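PDB 1UB7: 3-oxoacyl-[acyl-carrier protein] synthase from Thermus thermophilus, which probably catalyses the first condensation of fatty acid synthesis, joining an acetyl group from acetyl-CoA to malonyl-ACP with release of carbon dioxide. Local coordinates for residues A9-R14 and E40-A45; E48-L53 and A137-K142; F173-L178 and E231-T236. All blocks are in the same frame, centred on the assembly; numbering follows the deposited sequence.

Contact 2 is the buried one. It sets the start of helix 50-64 against the end of strand 131-138, in the five-stranded sheet. Contact 1 is only partly buried and lies next to it, with centres 9 Å apart. The two touch: Y10 OH bonds to E48 OE2, and P12 packs on L53. Strand 40-43 also leads along the chain to helix 50-64. Contact 3 is partly buried too, but sits on the other side of the chain's centre, about 31 Å from contact 2 between centres. It joins a helix end to the edge of the other main sheet. Lysine or arginine works against backbone carbonyls in all three; contact 2 alone adds a cation-pi pair.

Contact 1: residues A9-R14 and E40-A45; sequences AYVPER and ERRVAA
R14 O accepts the backbone N-H of V43 at 2.8 Å, and the CA-H of R42 points at the same oxygen from 3.3 Å. This is where strands 14-17 and 40-43 come together as a small antiparallel two-stranded sheet. The polypeptide arriving from strand 3-10 turns through V11, P12 and E13 to reach it. R42 has more surface buried here than any other residue. Its NH1 gives a hydrogen bond to P12 O at 2.9 Å, with an N-H...O angle of 152°. The oxygen lies almost in the guanidinium plane, at its edge. The bend at chi2 (-50°) keeps CD close to P12 O, so the chain curls round the carbonyl. Further back, R42 CG rests on V11 CB at 3.6 Å. V11 CG2 lies over one face of the guanidinium. An alanine in place of R42 would probably leave P12 O without this N-H and open a gap beside V11. V11 also touches L284 of helix 281-292. The 40-45 segment is also tied to D157, which takes the N-H of A44 on a carboxylate oxygen. The proline ring fills the angle between the segments. Its CD faces R42 CB, its CB lies 3.2 Å from V43 O, and its CG touches A44 CB at 4.0 Å.

Contact 2: residues E48-L53 and A137-K142; sequences EYTSDL and AEALSK
K142 reaches across to the start of helix 50-64 and brings its ammonium to both a carbonyl and a ring face. NZ bonds to E48 O at 3.0 Å, approaching from above the carbonyl plane, and more weakly to A45 O. It also lies over one face of the Y49 ring, 4.1 Å from the centroid and 19° off the normal, in a cation-pi contact. The lysine chain bends at chi2 (-74°) and runs at about a right angle to the tyrosine side chain, with CE against Y49 CD2.

T50 lies deeper. Its CG2 is anti to the backbone N and meets A137 CB at 4.0 Å. Its OG1 is 3.3 Å from A139 CB, while its hydrogen bond goes to T81 O. The contact thus joins the N-terminal turn of helix 50-64 to the C-terminal end of strand 131-138, in a sheet of the thiolase fold. Y49 is the N-cap residue. D52 accepts the Y49 N-H through OD2, which gives the N3 half of a capping box. The same OD2 makes a salt bridge to R196 of the second subunit, whose V193 and P195 pack on K142 and Y49.

L53, one turn into the helix, points toward the strand. Its CD1 lies 3.2 Å from E138 O and touches A139 CB at 4.0 Å. E138 starts away from the helix at CB; its carboxylate bonds to T81, N80 and S278, and its side chain is about 7 Å from that of N276, predicted to be an active-site residue.

Contact 3: residues F173-L178 and E231-T236; sequences FRSFVL and EKAGLT
K232 reaches from the helix to the strand and gives a hydrogen bond from NZ to F176 O at 2.8 Å, in the carbonyl plane. The bend at chi3 (-67°) sets its CE against V177 CG2, 3.9 Å away. A bound glycerol, probably from the crystallisation liquor, lies near the lysine. A233 packs against R174 and S175. Its CB touches R174 CB at 3.8 Å and S175 OG at 3.4 Å. That hydroxyl is hydrogen-bonded to A229 O, one turn earlier in the helix. A233 O sits over one face of the R174 guanidinium, 3.0 Å from NH2, but the angle is too poor for a hydrogen bond. Here the end of helix 211-233 lies on strand 172-180, at the edge of its sheet. R174 and S175 both face V316 of the next strand, as a classic beta bulge. G234 ends the helix in a Schellman motif, with positive phi (84°) and its N-H bonded to E231 O. A beta carbon there would be jammed against A233 O and lie close to R174 NH2. L235 then crosses R174 at about a right angle, its CG over a face of the guanidinium and 3.5 Å from NH1.

Contact 1: residues A9-R14 and E40-A45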
loop_
_atom_site.group_PDB
_atom_site.type_symbol
_atom_site.label_atom_id
_atom_site.label_comp_id
_atom_site.label_asym_id
_atom_site.label_seq_id
_atom_site.Cartn_x
_atom_site.Cartn_y
_atom_site.Cartn_z
ATOM N N ALA A 9 -0.234 19.190 9.009
ATOM C CA ALA A 9 -0.703 19.154 7.619
ATOM C C ALA A 9 -0.108 20.296 6.821
ATOM O O ALA A 9 0.477 21.212 7.382
ATOM C CB ALA A 9 -2.231 19.197 7.557
ATOM N N TYR A 10 -0.269 20.242 5.506
ATOM C CA TYR A 10 0.308 21.249 4.624
ATOM C C TYR A 10 -0.440 21.313 3.305
ATOM O O TYR A 10 -0.970 20.305 2.842
ATOM C CB TYR A 10 1.766 20.870 4.330
ATOM C CG TYR A 10 2.427 21.644 3.198
ATOM C CD1 TYR A 10 3.091 22.851 3.441
ATOM C CD2 TYR A 10 2.429 21.145 1.889
ATOM C CE1 TYR A 10 3.749 23.534 2.411
ATOM C CE2 TYR A 10 3.083 21.819 0.853
ATOM C CZ TYR A 10 3.741 23.010 1.127
ATOM O OH TYR A 10 4.415 23.670 0.131
ATOM N N VAL A 11 -0.506 22.500 2.711
ATOM C CA VAL A 11 -1.123 22.648 1.395
ATOM C C VAL A 11 -0.146 23.480 0.627
ATOM O O VAL A 11 0.561 24.299 1.200
ATOM C CB VAL A 11 -2.475 23.391 1.399
ATOM C CG1 VAL A 11 -3.595 22.443 1.784
ATOM C CG2 VAL A 11 -2.415 24.589 2.324
ATOM N N PRO A 12 -0.056 23.261 -0.683
ATOM C CA PRO A 12 0.896 24.082 -1.429
ATOM C C PRO A 12 0.519 25.568 -1.309
ATOM O O PRO A 12 -0.627 25.917 -1.005
ATOM C CB PRO A 12 0.766 23.550 -2.854
ATOM C CG PRO A 12 0.381 22.127 -2.648
ATOM C CD PRO A 12 -0.639 22.214 -1.534
ATOM N N GLU A 13 1.505 26.422 -1.555
ATOM C CA GLU A 13 1.372 27.871 -1.475
ATOM C C GLU A 13 0.501 28.494 -2.574
ATOM O O GLU A 13 -0.312 29.375 -2.305
ATOM C CB GLU A 13 2.775 28.469 -1.514
ATOM C CG GLU A 13 2.869 29.968 -1.419
ATOM C CD GLU A 13 4.303 30.445 -1.587
ATOM O OE1 GLU A 13 5.185 29.959 -0.842
ATOM O OE2 GLU A 13 4.549 31.299 -2.467
ATOM N N ARG A 14 0.666 28.031 -3.805
ATOM C CA ARG A 14 -0.097 28.565 -4.928
ATOM C C ARG A 14 -1.596 28.260 -4.886
ATOM O O ARG A 14 -2.011 27.097 -4.849
ATOM C CB ARG A 14 0.503 28.054 -6.241
ATOM C CG ARG A 14 -0.297 28.370 -7.491
ATOM C CD ARG A 14 0.639 28.884 -8.586
ATOM N NE ARG A 14 0.212 28.507 -9.935
ATOM C CZ ARG A 14 0.874 28.824 -11.046
ATOM N NH1 ARG A 14 1.997 29.533 -10.977
ATOM N NH2 ARG A 14 0.423 28.422 -12.230
ATOM N N GLU A 40 -11.823 27.787 -3.849
ATOM C CA GLU A 40 -10.402 27.804 -4.207
ATOM C C GLU A 40 -9.792 26.473 -3.809
ATOM O O GLU A 40 -10.386 25.716 -3.042
ATOM C CB GLU A 40 -9.621 28.891 -3.451
ATOM C CG GLU A 40 -10.326 30.206 -3.182
ATOM C CD GLU A 40 -9.427 31.190 -2.439
ATOM O OE1 GLU A 40 -8.766 30.774 -1.457
ATOM O OE2 GLU A 40 -9.387 32.379 -2.830
ATOM N N ARG A 41 -8.598 26.206 -4.336
ATOM C CA ARG A 41 -7.845 24.997 -4.021
ATOM C C ARG A 41 -6.364 25.337 -4.194
ATOM O O ARG A 41 -6.021 26.296 -4.889
ATOM C CB ARG A 41 -8.240 23.825 -4.940
ATOM C CG ARG A 41 -7.726 23.903 -6.380
ATOM C CD ARG A 41 -8.893 23.991 -7.344
ATOM N NE ARG A 41 -9.613 25.244 -7.148
ATOM C CZ ARG A 41 -10.904 25.426 -7.396
ATOM N NH1 ARG A 41 -11.650 24.429 -7.858
ATOM N NH2 ARG A 41 -11.448 26.615 -7.175
ATOM N N ARG A 42 -5.494 24.563 -3.550
ATOM C CA ARG A 42 -4.055 24.781 -3.633
ATOM C C ARG A 42 -3.432 23.879 -4.688
ATOM O O ARG A 42 -3.924 22.792 -4.934
ATOM C CB ARG A 42 -3.414 24.520 -2.269
ATOM C CG ARG A 42 -3.985 25.377 -1.154
ATOM C CD ARG A 42 -4.007 26.852 -1.545
ATOM N NE ARG A 42 -4.386 27.697 -0.416
ATOM C CZ ARG A 42 -3.545 28.110 0.533
ATOM N NH1 ARG A 42 -2.262 27.764 0.491
ATOM N NH2 ARG A 42 -3.984 28.867 1.532
ATOM N N VAL A 43 -2.356 24.338 -5.319
ATOM C CA VAL A 43 -1.680 23.556 -6.358
ATOM C C VAL A 43 -0.171 23.505 -6.097
ATOM O O VAL A 43 0.469 24.539 -5.871
ATOM C CB VAL A 43 -1.939 24.154 -7.770
ATOM C CG1 VAL A 43 -1.282 23.293 -8.845
ATOM C CG2 VAL A 43 -3.445 24.256 -8.022
ATOM N N ALA A 44 0.389 22.297 -6.136
ATOM C CA ALA A 44 1.814 22.099 -5.877
ATOM C C ALA A 44 2.702 22.830 -6.869
ATOM O O ALA A 44 2.392 22.899 -8.061
ATOM C CB ALA A 44 2.145 20.605 -5.891
ATOM N N ALA A 45 3.815 23.370 -6.380
ATOM C CA ALA A 45 4.734 24.077 -7.259
ATOM C C ALA A 45 5.182 23.122 -8.368
ATOM O O ALA A 45 5.025 21.900 -8.256
ATOM C CB ALA A 45 5.929 24.586 -6.474
#

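Contact 2: residues E48-L53 and A137-K142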
loop_
_atom_site.group_PDB
_atom_site.type_symbol
_atom_site.label_atom_id
_atom_site.label_comp_id
_atom_site.label_asym_id
_atom_site.label_seq_id
_atom_site.Cartn_x
_atom_site.Cartn_y
_atom_site.Cartn_z
ATOM N N GLU A 48 7.280 20.317 -7.160
ATOM C CA GLU A 48 6.880 19.889 -5.825
ATOM C C GLU A 48 5.983 18.672 -5.981
ATOM O O GLU A 48 4.883 18.783 -6.509
ATOM C CB GLU A 48 6.122 21.016 -5.126
ATOM C CG GLU A 48 5.594 20.673 -3.750
ATOM C CD GLU A 48 4.880 21.852 -3.088
ATOM O OE1 GLU A 48 4.139 22.565 -3.796
ATOM O OE2 GLU A 48 5.044 22.057 -1.861
ATOM N N TYR A 49 6.447 17.508 -5.530
ATOM C CA TYR A 49 5.654 16.282 -5.667
ATOM C C TYR A 49 5.079 15.700 -4.389
ATOM O O TYR A 49 5.275 16.241 -3.296
ATOM C CB TYR A 49 6.464 15.223 -6.398
ATOM C CG TYR A 49 6.777 15.651 -7.805
ATOM C CD1 TYR A 49 7.874 16.469 -8.081
ATOM C CD2 TYR A 49 5.928 15.309 -8.855
ATOM C CE1 TYR A 49 8.117 16.941 -9.370
ATOM C CE2 TYR A 49 6.159 15.776 -10.148
ATOM C CZ TYR A 49 7.253 16.589 -10.397
ATOM O OH TYR A 49 7.479 17.040 -11.675
ATOM N N THR A 50 4.361 14.591 -4.532
ATOM C CA THR A 50 3.732 13.951 -3.376
ATOM C C THR A 50 4.652 13.760 -2.171
ATOM O O THR A 50 4.239 13.994 -1.030
ATOM C CB THR A 50 3.118 12.605 -3.752
ATOM O OG1 THR A 50 1.979 12.832 -4.592
ATOM C CG2 THR A 50 2.696 11.840 -2.493
ATOM N N SER A 51 5.893 13.351 -2.424
ATOM C CA SER A 51 6.846 13.163 -1.340
ATOM C C SER A 51 7.120 14.499 -0.643
ATOM O O SER A 51 7.259 14.558 0.586
ATOM C CB SER A 51 8.148 12.555 -1.877
ATOM O OG SER A 51 8.662 13.315 -2.946
ATOM N N ASP A 52 7.170 15.575 -1.422
ATOM C CA ASP A 52 7.417 16.899 -0.843
ATOM C C ASP A 52 6.245 17.315 0.025
ATOM O O ASP A 52 6.428 17.858 1.118
ATOM C CB ASP A 52 7.628 17.931 -1.942
ATOM C CG ASP A 52 8.748 17.550 -2.864
ATOM O OD1 ASP A 52 9.919 17.592 -2.421
ATOM O OD2 ASP A 52 8.450 17.192 -4.024
ATOM N N LEU A 53 5.036 17.064 -0.465
ATOM C CA LEU A 53 3.870 17.414 0.309
ATOM C C LEU A 53 3.936 16.597 1.597
ATOM O O LEU A 53 3.613 17.106 2.671
ATOM C CB LEU A 53 2.593 17.092 -0.466
ATOM C CG LEU A 53 2.483 17.660 -1.889
ATOM C CD1 LEU A 53 1.141 17.242 -2.493
ATOM C CD2 LEU A 53 2.608 19.185 -1.860
ATOM N N ALA A 137 -1.146 11.879 1.632
ATOM C CA ALA A 137 -0.596 12.883 0.717
ATOM C C ALA A 137 -0.906 12.622 -0.755
ATOM O O ALA A 137 -0.658 11.526 -1.272
ATOM C CB ALA A 137 0.922 12.990 0.913
ATOM N N GLU A 138 -1.412 13.662 -1.426
ATOM C CA GLU A 138 -1.812 13.600 -2.841
ATOM C C GLU A 138 -1.433 14.802 -3.689
ATOM O O GLU A 138 -1.650 15.937 -3.290
ATOM C CB GLU A 138 -3.330 13.446 -2.949
ATOM C CG GLU A 138 -3.860 12.113 -2.492
ATOM C CD GLU A 138 -3.813 11.068 -3.582
ATOM O OE1 GLU A 138 -2.796 10.991 -4.303
ATOM O OE2 GLU A 138 -4.797 10.314 -3.709
ATOM N N ALA A 139 -0.884 14.545 -4.870
ATOM C CA ALA A 139 -0.536 15.611 -5.807
ATOM C C ALA A 139 -1.389 15.328 -7.045
ATOM O O ALA A 139 -0.879 14.953 -8.094
ATOM C CB ALA A 139 0.943 15.554 -6.165
ATOM N N LEU A 140 -2.697 15.494 -6.910
ATOM C CA LEU A 140 -3.605 15.217 -8.013
ATOM C C LEU A 140 -3.368 16.098 -9.220
ATOM O O LEU A 140 -3.621 15.688 -10.349
ATOM C CB LEU A 140 -5.046 15.337 -7.534
ATOM C CG LEU A 140 -5.332 14.216 -6.530
ATOM C CD1 LEU A 140 -6.570 14.531 -5.690
ATOM C CD2 LEU A 140 -5.465 12.897 -7.300
ATOM N N SER A 141 -2.854 17.298 -8.987
ATOM C CA SER A 141 -2.591 18.220 -10.081
ATOM C C SER A 141 -1.577 17.656 -11.060
ATOM O O SER A 141 -1.256 18.291 -12.054
ATOM C CB SER A 141 -2.081 19.557 -9.541
ATOM O OG SER A 141 -0.795 19.423 -8.979
ATOM N N LYS A 142 -1.080 16.458 -10.792
ATOM C CA LYS A 142 -0.079 15.866 -11.675
ATOM C C LYS A 142 -0.653 14.813 -12.616
ATOM O O LYS A 142 0.018 14.402 -13.560
ATOM C CB LYS A 142 1.046 15.232 -10.850
ATOM C CG LYS A 142 1.570 16.100 -9.717
ATOM C CD LYS A 142 2.434 17.243 -10.192
ATOM C CE LYS A 142 3.010 18.000 -9.000
ATOM N NZ LYS A 142 4.067 18.975 -9.392
#

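Contact 3: residues F173-L178 and E231-T236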
loop_
_atom_site.group_PDB
_atom_site.type_symbol
_atom_site.label_atom_id
_atom_site.label_comp_id
_atom_site.label_asym_id
_atom_site.label_seq_id
_atom_site.Cartn_x
_atom_site.Cartn_y
_atom_site.Cartn_z
ATOM N N PHE A 173 -8.563 5.113 19.547
ATOM C CA PHE A 173 -9.497 4.533 18.598
ATOM C C PHE A 173 -10.510 3.593 19.265
ATOM O O PHE A 173 -10.148 2.725 20.069
ATOM C CB PHE A 173 -8.709 3.816 17.517
ATOM C CG PHE A 173 -8.052 4.752 16.545
ATOM C CD1 PHE A 173 -8.825 5.516 15.666
ATOM C CD2 PHE A 173 -6.661 4.894 16.516
ATOM C CE1 PHE A 173 -8.222 6.406 14.775
ATOM C CE2 PHE A 173 -6.053 5.781 15.631
ATOM C CZ PHE A 173 -6.834 6.539 14.757
ATOM N N ARG A 174 -11.783 3.776 18.930
ATOM C CA ARG A 174 -12.830 2.954 19.512
ATOM C C ARG A 174 -13.435 2.008 18.493
ATOM O O ARG A 174 -13.980 0.968 18.853
ATOM C CB ARG A 174 -13.917 3.840 20.121
ATOM C CG ARG A 174 -13.389 4.771 21.195
ATOM C CD ARG A 174 -14.505 5.434 21.965
ATOM N NE ARG A 174 -15.311 4.447 22.672
ATOM C CZ ARG A 174 -16.289 4.748 23.518
ATOM N NH1 ARG A 174 -16.583 6.018 23.766
ATOM N NH2 ARG A 174 -16.975 3.781 24.115
ATOM N N SER A 175 -13.333 2.363 17.219
ATOM C CA SER A 175 -13.875 1.516 16.171
ATOM C C SER A 175 -13.365 1.896 14.796
ATOM O O SER A 175 -12.846 2.994 14.583
ATOM C CB SER A 175 -15.403 1.594 16.158
ATOM O OG SER A 175 -15.829 2.898 15.801
ATOM N N PHE A 176 -13.536 0.964 13.866
ATOM C CA PHE A 176 -13.145 1.141 12.474
ATOM C C PHE A 176 -14.154 0.362 11.643
ATOM O O PHE A 176 -14.539 -0.756 11.999
ATOM C CB PHE A 176 -11.751 0.539 12.179
ATOM C CG PHE A 176 -10.586 1.326 12.733
ATOM C CD1 PHE A 176 -10.136 2.477 12.089
ATOM C CD2 PHE A 176 -9.924 0.888 13.889
ATOM C CE1 PHE A 176 -9.031 3.195 12.589
ATOM C CE2 PHE A 176 -8.821 1.590 14.406
ATOM C CZ PHE A 176 -8.372 2.749 13.754
ATOM N N VAL A 177 -14.592 0.967 10.548
ATOM C CA VAL A 177 -15.486 0.317 9.619
ATOM C C VAL A 177 -14.768 0.560 8.309
ATOM O O VAL A 177 -14.559 1.709 7.916
ATOM C CB VAL A 177 -16.892 0.963 9.607
ATOM C CG1 VAL A 177 -17.718 0.418 8.437
ATOM C CG2 VAL A 177 -17.600 0.662 10.926
ATOM N N LEU A 178 -14.358 -0.521 7.653
ATOM C CA LEU A 178 -13.627 -0.426 6.392
ATOM C C LEU A 178 -14.249 -1.350 5.359
ATOM O O LEU A 178 -14.690 -2.451 5.689
ATOM C CB LEU A 178 -12.163 -0.842 6.594
ATOM C CG LEU A 178 -11.303 -0.262 7.722
ATOM C CD1 LEU A 178 -9.988 -0.998 7.713
ATOM C CD2 LEU A 178 -11.072 1.245 7.549
ATOM N N GLU A 231 -21.911 3.113 16.280
ATOM C CA GLU A 231 -22.500 1.984 16.960
ATOM C C GLU A 231 -21.405 1.019 17.407
ATOM O O GLU A 231 -21.357 0.634 18.574
ATOM C CB GLU A 231 -23.520 1.286 16.049
ATOM C CG GLU A 231 -23.875 -0.147 16.437
ATOM C CD GLU A 231 -24.254 -0.317 17.904
ATOM O OE1 GLU A 231 -24.479 -1.475 18.325
ATOM O OE2 GLU A 231 -24.328 0.692 18.639
ATOM N N LYS A 232 -20.502 0.644 16.505
ATOM C CA LYS A 232 -19.453 -0.300 16.893
ATOM C C LYS A 232 -18.594 0.274 18.024
ATOM O O LYS A 232 -18.031 -0.474 18.836
ATOM C CB LYS A 232 -18.576 -0.670 15.687
ATOM C CG LYS A 232 -17.941 -2.052 15.824
ATOM C CD LYS A 232 -16.858 -2.331 14.778
ATOM C CE LYS A 232 -17.401 -2.425 13.366
ATOM N NZ LYS A 232 -16.319 -2.830 12.420
ATOM N N ALA A 233 -18.513 1.603 18.084
ATOM C CA ALA A 233 -17.733 2.294 19.109
ATOM C C ALA A 233 -18.387 2.296 20.499
ATOM O O ALA A 233 -17.735 2.608 21.496
ATOM C CB ALA A 233 -17.462 3.737 18.664
ATOM N N GLY A 234 -19.672 1.961 20.570
ATOM C CA GLY A 234 -20.356 1.955 21.855
ATOM C C GLY A 234 -20.876 3.335 22.245
ATOM O O GLY A 234 -20.903 3.692 23.426
ATOM N N LEU A 235 -21.297 4.108 21.247
ATOM C CA LEU A 235 -21.807 5.453 21.467
ATOM C C LEU A 235 -23.021 5.667 20.573
ATOM O O LEU A 235 -23.548 4.723 19.983
ATOM C CB LEU A 235 -20.737 6.490 21.098
ATOM C CG LEU A 235 -19.351 6.445 21.750
ATOM C CD1 LEU A 235 -18.429 7.415 21.026
ATOM C CD2 LEU A 235 -19.438 6.804 23.218
ATOM N N THR A 236 -23.449 6.921 20.474
ATOM C CA THR A 236 -24.582 7.298 19.642
ATOM C C THR A 236 -24.179 8.634 19.058
ATOM O O THR A 236 -23.295 9.295 19.595
ATOM C CB THR A 236 -25.867 7.505 20.471
ATOM O OG1 THR A 236 -25.798 8.763 21.156
ATOM C CG2 THR A 236 -26.022 6.392 21.506
#